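Local structure of cerato-platanin-like protein (Moniliophthora perniciosa, 3SUM) at residues Trp3-Asp8 against Asp92-Leu97; Val51-Ala56 against Asn85-Gly90; Cys60-Lys65 against Ala117-Gly122; Phe74-Asp79 against Ser123-Asn128. The protein is of unknown function but belongs to the cerato-platanins, small secreted fungal proteins that are thought to act at cell walls and in the encounter with plant hosts. All blocks are in the same frame, centred on the assembly; numbering follows the deposited sequence.

Overall arrangement
From the N terminus, strand 4-7 comes first, and interaction 1 closes a loop from it to helix 91-97. Interaction 2 lies within that loop, returning strand 86-89 antiparallel to 50-52, and its strand 86-89 also pairs with 4-7. Interaction 3 starts inside both loops and finishes beyond them, so it crosses them as it brings strand 116-120 to 63-68. Interaction 4 crosses all three, carrying the turn after strand 116-120 back to strand 71-79. The C63-C125 disulfide joins interactions 3 and 4, and V51 binds strand 71-79, linking interactions 2 and 4. Such interleaving of distant strands suits a double-psi beta barrel.

Interaction 1 of 4, residues Trp3-Asp8 against Asp92-Leu97; sequences WLIKWD and DLVKNL
V94 of helix 91-97 projects straight at strand 4-7, and its two methyl groups divide the work. CG2, anti to the carbonyl carbon, meets I5 tip to tip: with CG1 of I5 anti to its backbone N (chi1 -174°), I5 CD1 comes 3.7 Å from V94 CG2, which also lies 3.7 Å from the carbonyl oxygen K6 O. V94 CG1, anti to the backbone N, lies 3.9 Å from W7 CB and oblique to the indole. The W7 side chain crosses that of V94 at about a right angle, with W7 CB 3.6 Å from V94 CB. Because CG of W7 takes the crowded position (chi1 61°), the indole then leads away from the helix, toward Y107, whose carbonyl accepts the bond from NE1. One turn further on, L97 CD2 adds a looser touch, 4.3 Å from I5 CD1. An alanine in place of V94 lacks both methyls, and the helix would probably sit less firmly on the strand. Here a helix packs across a strand of the double-psi beta barrel, the axes of segments 92-97 and 4-7 passing 8.1 Å apart at 128°; the fit is apolar, depending on shape rather than directed bonds.

Interaction 2 of 4, residues Val51-Ala56 against Asn85-Gly90; sequences VAAPEA and NLFVGG
Two main-chain hydrogen bonds define this antiparallel pairing, and both belong to A52 and V88. The amide A52 N donates to V88 O at 2.8 Å, and V88 N returns a bond of 3.0 Å to A52 O; each donor lies in the plane of the carbonyl it meets, with angles at hydrogen of 156° and 161°. Weaker CA-H...O contacts reinforce the same two oxygens: V51 CA stands 3.1 Å from V88 O, and F87 CA 3.3 Å from A52 O.

Apolar contacts fill the face that carries V51. The side chains of V51 and F87 cross obliquely, and the CD1 corner of the F87 ring touches V51 CG2 at 3.6 Å and A53 CB at 3.7 Å. W3 stacks on the same ring, joining this layer to the N-terminal strand. A52 and V88 point to the other face, beside F11 and D8 respectively.

Backbone shape accounts for the rest. G89 sits opposite V51, where a beta carbon would crowd V51 CG1, so glycine suits the close approach of the strands; G90 follows as N-cap of helix 91-97. P54 has no N-H to offer, and its ring carbon CD lies 3.2 Å from L86 O instead.

In the double-psi barrel this pair places strand 50-52 between 86-89 and 71-79. Direction comes from the two amide bonds and bulk from V51 and F87, while L86 O, buried without a hydrogen-bonding partner, probably pays a desolvation cost.

Interaction 3 of 4, residues Cys60-Lys65 against Ala117-Gly122; sequences CGSCWK and AYQVDG
The indole of W64 lies under the opposite strand, with Q119 N over one face and W64 CE3 3.3 Å from Y118 C. Over the five-membered ring sits Q119 CB, a CH-pi contact 4.0 Å from the centroid and 21° off the normal. CG of W64 is anti to the carbonyl carbon (chi1 -76°), and W64 NE1, at the ring edge, fixes the rotation by donating in plane to S62 OG (2.9 Å), which is also hydrogen-bonded to E59 O. The Q119 amide lies only 14° from parallel to the indole. An alanine in place of W64 removes the indole, and Q119 and S62 would probably be less well held. W64 and Q119 form a non-hydrogen-bonded pair where strand 63-68 runs antiparallel to 116-120, the last in the strand order of this double-psi barrel. K65 N bonds Y118 O at 2.8 Å, Y118 N bonds K65 O at 3.2 Å, and V120 N bonds C63 O at 2.9 Å. A water bridges C63 N, Q119 NE2 and V120 O. On the face away from W64, K65 NZ bonds weakly to Y118 OH; K65 NZ has its salt bridge with P136 OXT, and Y118 OH is hydrogen-bonded to P136 O.

Interaction 4 of 4, residues Phe74-Asp79 against Ser123-Asn128; sequences FVTVVD and SCCQQN
Three matching first torsions bring the groups together: F74 CG (chi1 -65°), C124 SG (-60°) and C125 SG (-74°) are each anti to their own carbonyl carbon. In F74 this swings the phenyl ring over the turn that follows strand 116-120, so that C124 CB lies above one face, offset toward the rim, 3.5 Å from F74 CD1 and 3.9 Å from the ring centroid. The sulfur of the same cysteine stands further off and oblique, C124 SG being 4.5 Å from the centroid of the F74 ring, a sulfur-aromatic contact. K65 and V120 also touch F74, so the ring is packed by both the sheet and the turn.

C125 aims its sulfur at the strand backbone, with C125 SG 3.2 Å from V75 O, and its CB 3.3 Å from T76 OG1. The two cysteines are bonded to different partners, C124 to C133 and C125 to C63. Within the double-psi barrel fold, C125 thereby ties this turn to strand 63-68 and C124 ties it to the C-terminal tail; strand 71-79, which lies between 50-52 and 63-68, supplies the surface on which the turn rests.

A water joins the T76 hydroxyl to the turn's C125 O and to the amide of Q127. It accepts a hydrogen bond from T76 OG1 at 2.7 Å, gives one to C125 O at 2.7 Å, and accepts a longer one, 3.1 Å, from Q127 NE2. The extended Q127 chain meets T76 CG2 tip to tip, and its NE2 also donates to G61 O. T76 OG1 in turn is bonded to N46 ND2, so the hydroxyl is gripped from two sides.

Interaction 1 of 4, residues Trp3-Asp8 against Asp92-Leu97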
loop_
_atom_site.group_PDB
_atom_site.type_symbol
_atom_site.label_atom_id
_atom_site.label_comp_id
_atom_site.label_asym_id
_atom_site.label_seq_id
_atom_site.Cartn_x
_atom_site.Cartn_y
_atom_site.Cartn_z
ATOM N N TRP A 3 4.014 -7.083 12.143
ATOM C CA TRP A 3 4.270 -6.546 10.808
ATOM C C TRP A 3 5.297 -5.460 10.900
ATOM O O TRP A 3 5.288 -4.688 11.864
ATOM C CB TRP A 3 2.964 -6.024 10.123
ATOM C CG TRP A 3 2.003 -7.123 9.507
ATOM C CD1 TRP A 3 0.906 -7.688 10.090
ATOM C CD2 TRP A 3 2.099 -7.687 8.204
ATOM N NE1 TRP A 3 0.299 -8.546 9.230
ATOM C CE2 TRP A 3 1.011 -8.558 8.051
ATOM C CE3 TRP A 3 2.945 -7.452 7.100
ATOM C CZ2 TRP A 3 0.772 -9.227 6.884
ATOM C CZ3 TRP A 3 2.730 -8.184 5.937
ATOM C CH2 TRP A 3 1.655 -9.061 5.849
ATOM N N LEU A 4 6.204 -5.433 9.922
ATOM C CA LEU A 4 7.232 -4.375 9.745
ATOM C C LEU A 4 6.836 -3.567 8.518
ATOM O O LEU A 4 6.205 -4.082 7.582
ATOM C CB LEU A 4 8.637 -4.978 9.431
ATOM C CG LEU A 4 9.272 -5.874 10.492
ATOM C CD1 LEU A 4 10.711 -6.194 10.033
ATOM C CD2 LEU A 4 9.345 -5.115 11.802
ATOM N N ILE A 5 7.239 -2.292 8.484
ATOM C CA ILE A 5 7.110 -1.591 7.230
ATOM C C ILE A 5 8.472 -0.900 6.958
ATOM O O ILE A 5 9.142 -0.416 7.891
ATOM C CB ILE A 5 5.987 -0.574 7.267
ATOM C CG1 ILE A 5 5.791 0.028 5.841
ATOM C CG2 ILE A 5 6.188 0.472 8.453
ATOM C CD1 ILE A 5 4.420 0.424 5.544
ATOM N N LYS A 6 8.863 -0.869 5.715
ATOM C CA LYS A 6 10.068 -0.188 5.277
ATOM C C LYS A 6 9.567 0.653 4.118
ATOM O O LYS A 6 8.455 0.484 3.651
ATOM C CB LYS A 6 11.064 -1.222 4.705
ATOM C CG LYS A 6 11.685 -2.063 5.875
ATOM C CD LYS A 6 12.454 -3.282 5.229
ATOM C CE LYS A 6 12.959 -4.312 6.256
ATOM N NZ LYS A 6 14.023 -3.633 7.121
ATOM N N TRP A 7 10.377 1.610 3.712
ATOM C CA TRP A 7 9.967 2.453 2.649
ATOM C C TRP A 7 10.901 2.300 1.460
ATOM O O TRP A 7 12.075 1.944 1.583
ATOM C CB TRP A 7 9.817 3.915 3.122
ATOM C CG TRP A 7 11.073 4.573 3.671
ATOM C CD1 TRP A 7 11.421 4.688 4.970
ATOM C CD2 TRP A 7 12.090 5.215 2.918
ATOM N NE1 TRP A 7 12.594 5.375 5.070
ATOM C CE2 TRP A 7 13.047 5.672 3.815
ATOM C CE3 TRP A 7 12.301 5.405 1.537
ATOM C CZ2 TRP A 7 14.217 6.377 3.406
ATOM C CZ3 TRP A 7 13.437 6.113 1.127
ATOM C CH2 TRP A 7 14.392 6.575 2.051
ATOM N N ASP A 8 10.356 2.664 0.318
ATOM C CA ASP A 8 11.030 2.527 -0.975
ATOM C C ASP A 8 10.287 3.453 -1.912
ATOM O O ASP A 8 9.076 3.346 -2.110
ATOM C CB ASP A 8 10.910 1.065 -1.494
ATOM C CG ASP A 8 11.695 0.772 -2.785
ATOM O OD1 ASP A 8 11.995 1.642 -3.574
ATOM O OD2 ASP A 8 11.883 -0.432 -3.081
ATOM N N ASP A 92 6.347 8.630 1.154
ATOM C CA ASP A 92 5.485 9.595 1.832
ATOM C C ASP A 92 4.463 8.845 2.692
ATOM O O ASP A 92 4.134 9.210 3.819
ATOM C CB ASP A 92 4.667 10.301 0.740
ATOM C CG ASP A 92 5.524 11.266 -0.156
ATOM O OD1 ASP A 92 6.667 11.498 0.149
ATOM O OD2 ASP A 92 4.958 11.746 -1.165
ATOM N N LEU A 93 3.921 7.764 2.141
ATOM C CA LEU A 93 3.019 6.926 2.951
ATOM C C LEU A 93 3.673 6.567 4.282
ATOM O O LEU A 93 3.097 6.721 5.367
ATOM C CB LEU A 93 2.659 5.664 2.138
ATOM C CG LEU A 93 2.220 4.435 2.920
ATOM C CD1 LEU A 93 0.795 4.737 3.479
ATOM C CD2 LEU A 93 2.219 3.184 2.062
ATOM N N VAL A 94 4.898 6.037 4.227
ATOM C CA VAL A 94 5.547 5.566 5.389
ATOM C C VAL A 94 5.930 6.660 6.328
ATOM O O VAL A 94 5.678 6.586 7.547
ATOM C CB VAL A 94 6.792 4.637 5.011
ATOM C CG1 VAL A 94 7.525 4.229 6.266
ATOM C CG2 VAL A 94 6.258 3.407 4.219
ATOM N N LYS A 95 6.381 7.760 5.736
ATOM C CA LYS A 95 6.789 8.887 6.479
ATOM C C LYS A 95 5.619 9.416 7.260
ATOM O O LYS A 95 5.762 9.730 8.470
ATOM C CB LYS A 95 7.315 9.972 5.517
ATOM C CG LYS A 95 8.077 11.061 6.114
ATOM C CD LYS A 95 8.342 12.176 4.988
ATOM C CE LYS A 95 9.466 11.764 4.076
ATOM N NZ LYS A 95 10.042 13.000 3.317
ATOM N N ASN A 96 4.467 9.497 6.620
ATOM C CA ASN A 96 3.316 9.980 7.330
ATOM C C ASN A 96 2.775 8.964 8.319
ATOM O O ASN A 96 2.387 9.346 9.419
ATOM C CB ASN A 96 2.282 10.509 6.376
ATOM C CG ASN A 96 2.859 11.663 5.517
ATOM O OD1 ASN A 96 3.690 12.446 6.009
ATOM N ND2 ASN A 96 2.493 11.723 4.252
ATOM N N LEU A 97 2.805 7.674 7.980
ATOM C CA LEU A 97 2.196 6.712 8.913
ATOM C C LEU A 97 3.025 6.633 10.199
ATOM O O LEU A 97 2.477 6.348 11.278
ATOM C CB LEU A 97 2.236 5.322 8.280
ATOM C CG LEU A 97 1.806 4.104 9.075
ATOM C CD1 LEU A 97 0.331 4.187 9.659
ATOM C CD2 LEU A 97 1.992 2.855 8.111
#

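Interaction 2 of 4, residues Val51-Ala56 against Asn85-Gly90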
loop_
_atom_site.group_PDB
_atom_site.type_symbol
_atom_site.label_atom_id
_atom_site.label_comp_id
_atom_site.label_asym_id
_atom_site.label_seq_id
_atom_site.Cartn_x
_atom_site.Cartn_y
_atom_site.Cartn_z
ATOM N N VAL A 51 1.975 -0.636 -1.303
ATOM C CA VAL A 51 2.949 -1.396 -0.622
ATOM C C VAL A 51 3.234 -2.665 -1.409
ATOM O O VAL A 51 2.417 -3.131 -2.189
ATOM C CB VAL A 51 2.491 -1.877 0.808
ATOM C CG1 VAL A 51 2.351 -0.683 1.825
ATOM C CG2 VAL A 51 1.157 -2.634 0.715
ATOM N N ALA A 52 4.447 -3.153 -1.232
ATOM C CA ALA A 52 4.728 -4.562 -1.575
ATOM C C ALA A 52 4.458 -5.349 -0.350
ATOM O O ALA A 52 4.712 -4.895 0.737
ATOM C CB ALA A 52 6.222 -4.706 -1.964
ATOM N N ALA A 53 4.016 -6.594 -0.495
ATOM C CA ALA A 53 3.732 -7.398 0.667
ATOM C C ALA A 53 3.819 -8.833 0.205
ATOM O O ALA A 53 3.860 -9.114 -1.031
ATOM C CB ALA A 53 2.334 -7.062 1.205
ATOM N N PRO A 54 3.887 -9.760 1.163
ATOM C CA PRO A 54 4.199 -11.102 0.744
ATOM C C PRO A 54 2.994 -11.748 0.119
ATOM O O PRO A 54 1.879 -11.563 0.589
ATOM C CB PRO A 54 4.482 -11.846 2.074
ATOM C CG PRO A 54 4.635 -10.834 3.069
ATOM C CD PRO A 54 3.964 -9.573 2.621
ATOM N N GLU A 55 3.255 -12.629 -0.835
ATOM C CA GLU A 55 2.242 -13.451 -1.408
ATOM C C GLU A 55 1.693 -14.374 -0.251
ATOM O O GLU A 55 2.390 -14.675 0.668
ATOM C CB GLU A 55 2.892 -14.344 -2.490
ATOM C CG GLU A 55 1.978 -15.328 -3.217
ATOM C CD GLU A 55 2.756 -16.159 -4.315
ATOM O OE1 GLU A 55 2.361 -17.319 -4.615
ATOM O OE2 GLU A 55 3.763 -15.655 -4.836
ATOM N N ALA A 56 0.464 -14.839 -0.398
ATOM C CA ALA A 56 -0.169 -15.815 0.510
ATOM C C ALA A 56 -0.679 -15.062 1.666
ATOM O O ALA A 56 -1.845 -15.164 1.950
ATOM C CB ALA A 56 0.753 -17.012 0.955
ATOM N N ASN A 85 5.473 -11.028 6.857
ATOM C CA ASN A 85 5.135 -9.943 7.745
ATOM C C ASN A 85 5.828 -8.641 7.408
ATOM O O ASN A 85 5.959 -7.778 8.280
ATOM C CB ASN A 85 5.462 -10.346 9.183
ATOM C CG ASN A 85 4.693 -11.606 9.605
ATOM O OD1 ASN A 85 3.516 -11.745 9.302
ATOM N ND2 ASN A 85 5.346 -12.473 10.322
ATOM N N LEU A 86 6.186 -8.463 6.154
ATOM C CA LEU A 86 6.862 -7.239 5.770
ATOM C C LEU A 86 6.012 -6.458 4.733
ATOM O O LEU A 86 5.604 -7.010 3.728
ATOM C CB LEU A 86 8.225 -7.541 5.143
ATOM C CG LEU A 86 8.945 -6.290 4.567
ATOM C CD1 LEU A 86 9.270 -5.165 5.613
ATOM C CD2 LEU A 86 10.293 -6.681 3.862
ATOM N N PHE A 87 5.732 -5.176 5.005
ATOM C CA PHE A 87 5.272 -4.281 3.970
ATOM C C PHE A 87 6.421 -3.372 3.560
ATOM O O PHE A 87 7.230 -2.947 4.414
ATOM C CB PHE A 87 4.186 -3.368 4.535
ATOM C CG PHE A 87 2.908 -4.052 4.790
ATOM C CD1 PHE A 87 2.082 -4.429 3.732
ATOM C CD2 PHE A 87 2.519 -4.321 6.088
ATOM C CE1 PHE A 87 0.886 -5.068 3.972
ATOM C CE2 PHE A 87 1.324 -4.947 6.348
ATOM C CZ PHE A 87 0.516 -5.337 5.315
ATOM N N VAL A 88 6.477 -3.037 2.273
ATOM C CA VAL A 88 7.394 -2.006 1.850
ATOM C C VAL A 88 6.529 -0.949 1.214
ATOM O O VAL A 88 5.913 -1.202 0.193
ATOM C CB VAL A 88 8.463 -2.479 0.880
ATOM C CG1 VAL A 88 9.386 -1.225 0.510
ATOM C CG2 VAL A 88 9.326 -3.577 1.582
ATOM N N GLY A 89 6.534 0.265 1.748
ATOM C CA GLY A 89 5.572 1.202 1.215
ATOM C C GLY A 89 6.274 2.411 0.602
ATOM O O GLY A 89 7.470 2.640 0.758
ATOM N N GLY A 90 5.504 3.196 -0.105
ATOM C CA GLY A 90 5.997 4.426 -0.683
ATOM C C GLY A 90 6.517 5.297 0.404
ATOM O O GLY A 90 6.021 5.285 1.507
#

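Interaction 3 of 4, residues Cys60-Lys65 against Ala117-Gly122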
loop_
_atom_site.group_PDB
_atom_site.type_symbol
_atom_site.label_atom_id
_atom_site.label_comp_id
_atom_site.label_asym_id
_atom_site.label_seq_id
_atom_site.Cartn_x
_atom_site.Cartn_y
_atom_site.Cartn_z
ATOM N N CYS A 60 -2.831 -9.709 -4.301
ATOM C CA CYS A 60 -2.537 -8.602 -5.184
ATOM C C CYS A 60 -3.745 -7.698 -5.221
ATOM O O CYS A 60 -4.850 -8.149 -5.422
ATOM C CB CYS A 60 -2.208 -9.087 -6.587
ATOM S SG CYS A 60 -0.438 -9.536 -6.602
ATOM N N GLY A 61 -3.520 -6.411 -5.052
ATOM C CA GLY A 61 -4.643 -5.475 -5.108
ATOM C C GLY A 61 -5.436 -5.388 -3.832
ATOM O O GLY A 61 -6.340 -4.535 -3.751
ATOM N N SER A 62 -5.079 -6.134 -2.782
ATOM C CA SER A 62 -5.921 -6.041 -1.577
ATOM C C SER A 62 -5.646 -4.738 -0.855
ATOM O O SER A 62 -4.618 -4.101 -1.057
ATOM C CB SER A 62 -5.723 -7.194 -0.592
ATOM O OG SER A 62 -4.341 -7.387 -0.323
ATOM N N CYS A 63 -6.536 -4.436 0.060
ATOM C CA CYS A 63 -6.472 -3.132 0.780
ATOM C C CYS A 63 -6.235 -3.450 2.200
ATOM O O CYS A 63 -6.966 -4.276 2.766
ATOM C CB CYS A 63 -7.802 -2.493 0.614
ATOM S SG CYS A 63 -7.796 -0.822 1.350
ATOM N N TRP A 64 -5.256 -2.793 2.837
ATOM C CA TRP A 64 -4.890 -3.128 4.212
ATOM C C TRP A 64 -4.851 -1.875 5.052
ATOM O O TRP A 64 -4.394 -0.854 4.607
ATOM C CB TRP A 64 -3.501 -3.773 4.279
ATOM C CG TRP A 64 -3.591 -5.177 3.819
ATOM C CD1 TRP A 64 -3.856 -5.575 2.584
ATOM C CD2 TRP A 64 -3.434 -6.350 4.620
ATOM N NE1 TRP A 64 -3.905 -6.934 2.538
ATOM C CE2 TRP A 64 -3.669 -7.438 3.787
ATOM C CE3 TRP A 64 -3.096 -6.571 5.974
ATOM C CZ2 TRP A 64 -3.580 -8.787 4.224
ATOM C CZ3 TRP A 64 -3.021 -7.938 6.437
ATOM C CH2 TRP A 64 -3.246 -9.020 5.547
ATOM N N LYS A 65 -5.396 -1.970 6.246
ATOM C CA LYS A 65 -5.281 -0.857 7.146
ATOM C C LYS A 65 -4.066 -1.079 8.025
ATOM O O LYS A 65 -3.942 -2.121 8.688
ATOM C CB LYS A 65 -6.526 -0.814 8.045
ATOM C CG LYS A 65 -6.419 0.496 8.865
ATOM C CD LYS A 65 -7.653 0.684 9.742
ATOM C CE LYS A 65 -7.407 0.243 11.162
ATOM N NZ LYS A 65 -8.512 0.791 12.050
ATOM N N ALA A 117 -1.893 -4.718 11.242
ATOM C CA ALA A 117 -2.217 -4.605 9.824
ATOM C C ALA A 117 -3.256 -5.645 9.596
ATOM O O ALA A 117 -3.070 -6.814 10.014
ATOM C CB ALA A 117 -0.991 -4.948 8.935
ATOM N N TYR A 118 -4.347 -5.268 8.933
ATOM C CA TYR A 118 -5.334 -6.265 8.536
ATOM C C TYR A 118 -6.043 -5.788 7.299
ATOM O O TYR A 118 -6.111 -4.559 7.037
ATOM C CB TYR A 118 -6.343 -6.523 9.665
ATOM C CG TYR A 118 -7.073 -5.337 10.246
ATOM C CD1 TYR A 118 -6.612 -4.707 11.396
ATOM C CD2 TYR A 118 -8.250 -4.875 9.674
ATOM C CE1 TYR A 118 -7.301 -3.611 11.961
ATOM C CE2 TYR A 118 -8.980 -3.823 10.257
ATOM C CZ TYR A 118 -8.492 -3.206 11.368
ATOM O OH TYR A 118 -9.232 -2.193 11.889
ATOM N N GLN A 119 -6.570 -6.739 6.537
ATOM C CA GLN A 119 -7.175 -6.390 5.295
ATOM C C GLN A 119 -8.537 -5.861 5.600
ATOM O O GLN A 119 -9.185 -6.261 6.594
ATOM C CB GLN A 119 -7.321 -7.609 4.439
ATOM C CG GLN A 119 -7.907 -7.367 3.078
ATOM C CD GLN A 119 -7.935 -8.668 2.280
ATOM O OE1 GLN A 119 -7.520 -9.693 2.777
ATOM N NE2 GLN A 119 -8.341 -8.606 1.068
ATOM N N VAL A 120 -8.933 -4.909 4.758
ATOM C CA VAL A 120 -10.212 -4.256 4.839
ATOM C C VAL A 120 -10.827 -4.271 3.460
ATOM O O VAL A 120 -10.168 -4.584 2.447
ATOM C CB VAL A 120 -10.094 -2.814 5.343
ATOM C CG1 VAL A 120 -9.512 -2.766 6.789
ATOM C CG2 VAL A 120 -9.152 -1.969 4.386
ATOM N N ASP A 121 -12.078 -3.854 3.385
ATOM C CA ASP A 121 -12.721 -3.758 2.083
ATOM C C ASP A 121 -11.967 -2.867 1.132
ATOM O O ASP A 121 -11.401 -1.831 1.529
ATOM C CB ASP A 121 -14.170 -3.233 2.256
ATOM C CG ASP A 121 -14.931 -3.343 0.959
ATOM O OD1 ASP A 121 -15.058 -2.296 0.254
ATOM O OD2 ASP A 121 -15.307 -4.491 0.634
ATOM N N GLY A 122 -11.967 -3.239 -0.150
ATOM C CA GLY A 122 -11.234 -2.438 -1.144
ATOM C C GLY A 122 -11.749 -0.992 -1.275
ATOM O O GLY A 122 -11.017 -0.123 -1.723
HETATM O O HOH W 1 -5.019 -10.264 1.160
HETATM O O HOH W 2 -8.961 -5.844 0.335
#

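Interaction 4 of 4, residues Phe74-Asp79 against Ser123-Asn128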
loop_
_atom_site.group_PDB
_atom_site.type_symbol
_atom_site.label_atom_id
_atom_site.label_comp_id
_atom_site.label_asym_id
_atom_site.label_seq_id
_atom_site.Cartn_x
_atom_site.Cartn_y
_atom_site.Cartn_z
ATOM N N PHE A 74 -4.550 3.430 4.813
ATOM C CA PHE A 74 -5.061 2.368 4.012
ATOM C C PHE A 74 -4.207 2.207 2.773
ATOM O O PHE A 74 -3.948 3.155 2.034
ATOM C CB PHE A 74 -6.533 2.645 3.602
ATOM C CG PHE A 74 -7.458 2.661 4.761
ATOM C CD1 PHE A 74 -7.971 1.464 5.314
ATOM C CD2 PHE A 74 -7.897 3.908 5.287
ATOM C CE1 PHE A 74 -8.876 1.489 6.342
ATOM C CE2 PHE A 74 -8.819 3.916 6.348
ATOM C CZ PHE A 74 -9.280 2.694 6.875
ATOM N N VAL A 75 -3.718 0.982 2.565
ATOM C CA VAL A 75 -2.740 0.788 1.524
ATOM C C VAL A 75 -3.160 -0.317 0.560
ATOM O O VAL A 75 -3.820 -1.221 0.967
ATOM C CB VAL A 75 -1.339 0.477 2.118
ATOM C CG1 VAL A 75 -0.896 1.578 3.115
ATOM C CG2 VAL A 75 -1.299 -0.853 2.897
ATOM N N THR A 76 -2.753 -0.201 -0.740
ATOM C CA THR A 76 -3.061 -1.202 -1.682
ATOM C C THR A 76 -1.818 -2.023 -1.865
ATOM O O THR A 76 -0.729 -1.485 -2.052
ATOM C CB THR A 76 -3.456 -0.534 -2.992
ATOM O OG1 THR A 76 -4.556 0.327 -2.697
ATOM C CG2 THR A 76 -3.972 -1.590 -4.028
ATOM N N VAL A 77 -1.974 -3.359 -1.880
ATOM C CA VAL A 77 -0.859 -4.171 -2.199
ATOM C C VAL A 77 -0.657 -4.187 -3.723
ATOM O O VAL A 77 -1.549 -4.602 -4.457
ATOM C CB VAL A 77 -1.129 -5.647 -1.668
ATOM C CG1 VAL A 77 0.028 -6.637 -2.155
ATOM C CG2 VAL A 77 -1.189 -5.658 -0.095
ATOM N N VAL A 78 0.534 -3.790 -4.195
ATOM C CA VAL A 78 0.774 -3.623 -5.604
ATOM C C VAL A 78 2.008 -4.402 -6.057
ATOM O O VAL A 78 2.319 -4.446 -7.248
ATOM C CB VAL A 78 0.984 -2.143 -5.987
ATOM C CG1 VAL A 78 -0.300 -1.247 -5.600
ATOM C CG2 VAL A 78 2.339 -1.562 -5.400
ATOM N N ASP A 79 2.687 -5.050 -5.111
ATOM C CA ASP A 79 3.916 -5.775 -5.511
ATOM C C ASP A 79 4.214 -6.798 -4.415
ATOM O O ASP A 79 3.464 -6.883 -3.422
ATOM C CB ASP A 79 5.017 -4.699 -5.609
ATOM C CG ASP A 79 6.285 -5.184 -6.322
ATOM O OD1 ASP A 79 6.316 -6.310 -6.880
ATOM O OD2 ASP A 79 7.235 -4.396 -6.267
ATOM N N SER A 123 -12.987 -0.718 -0.879
ATOM C CA SER A 123 -13.457 0.706 -0.979
ATOM C C SER A 123 -12.597 1.623 -0.124
ATOM O O SER A 123 -12.373 2.784 -0.454
ATOM C CB SER A 123 -14.940 0.785 -0.536
ATOM O OG SER A 123 -14.976 0.283 0.783
ATOM N N CYS A 124 -11.994 1.097 0.947
ATOM C CA CYS A 124 -11.079 1.905 1.718
ATOM C C CYS A 124 -9.866 2.327 0.913
ATOM O O CYS A 124 -9.160 3.257 1.274
ATOM C CB CYS A 124 -10.614 1.127 2.994
ATOM S SG CYS A 124 -11.990 0.710 4.037
ATOM N N CYS A 125 -9.546 1.565 -0.138
ATOM C CA CYS A 125 -8.423 1.913 -1.020
ATOM C C CYS A 125 -8.972 2.446 -2.394
ATOM O O CYS A 125 -8.312 2.320 -3.411
ATOM C CB CYS A 125 -7.544 0.677 -1.266
ATOM S SG CYS A 125 -6.557 0.274 0.202
ATOM N N GLN A 126 -10.184 3.003 -2.352
ATOM C CA GLN A 126 -10.863 3.684 -3.491
ATOM C C GLN A 126 -11.263 2.687 -4.570
ATOM O O GLN A 126 -11.527 3.089 -5.714
ATOM C CB GLN A 126 -9.943 4.766 -4.114
ATOM C CG GLN A 126 -9.626 5.773 -3.003
ATOM C CD GLN A 126 -8.646 6.817 -3.370
ATOM O OE1 GLN A 126 -8.588 7.257 -4.514
ATOM N NE2 GLN A 126 -7.870 7.283 -2.349
ATOM N N GLN A 127 -11.362 1.414 -4.218
ATOM C CA GLN A 127 -11.731 0.447 -5.219
ATOM C C GLN A 127 -13.255 0.390 -5.286
ATOM O O GLN A 127 -13.942 0.572 -4.289
ATOM C CB GLN A 127 -11.136 -0.901 -4.894
ATOM C CG GLN A 127 -9.616 -0.803 -4.895
ATOM C CD GLN A 127 -8.997 -2.130 -4.429
ATOM O OE1 GLN A 127 -9.724 -3.096 -4.193
ATOM N NE2 GLN A 127 -7.683 -2.173 -4.301
ATOM N N ASN A 128 -13.780 0.073 -6.453
ATOM C CA ASN A 128 -15.238 0.090 -6.574
ATOM C C ASN A 128 -15.792 -1.280 -6.171
ATOM O O ASN A 128 -16.233 -2.064 -7.013
ATOM C CB ASN A 128 -15.555 0.385 -8.016
ATOM C CG ASN A 128 -17.062 0.344 -8.309
ATOM O OD1 ASN A 128 -17.931 0.285 -7.387
ATOM N ND2 ASN A 128 -17.382 0.453 -9.595
HETATM O O HOH W 3 -6.463 0.705 -4.610
#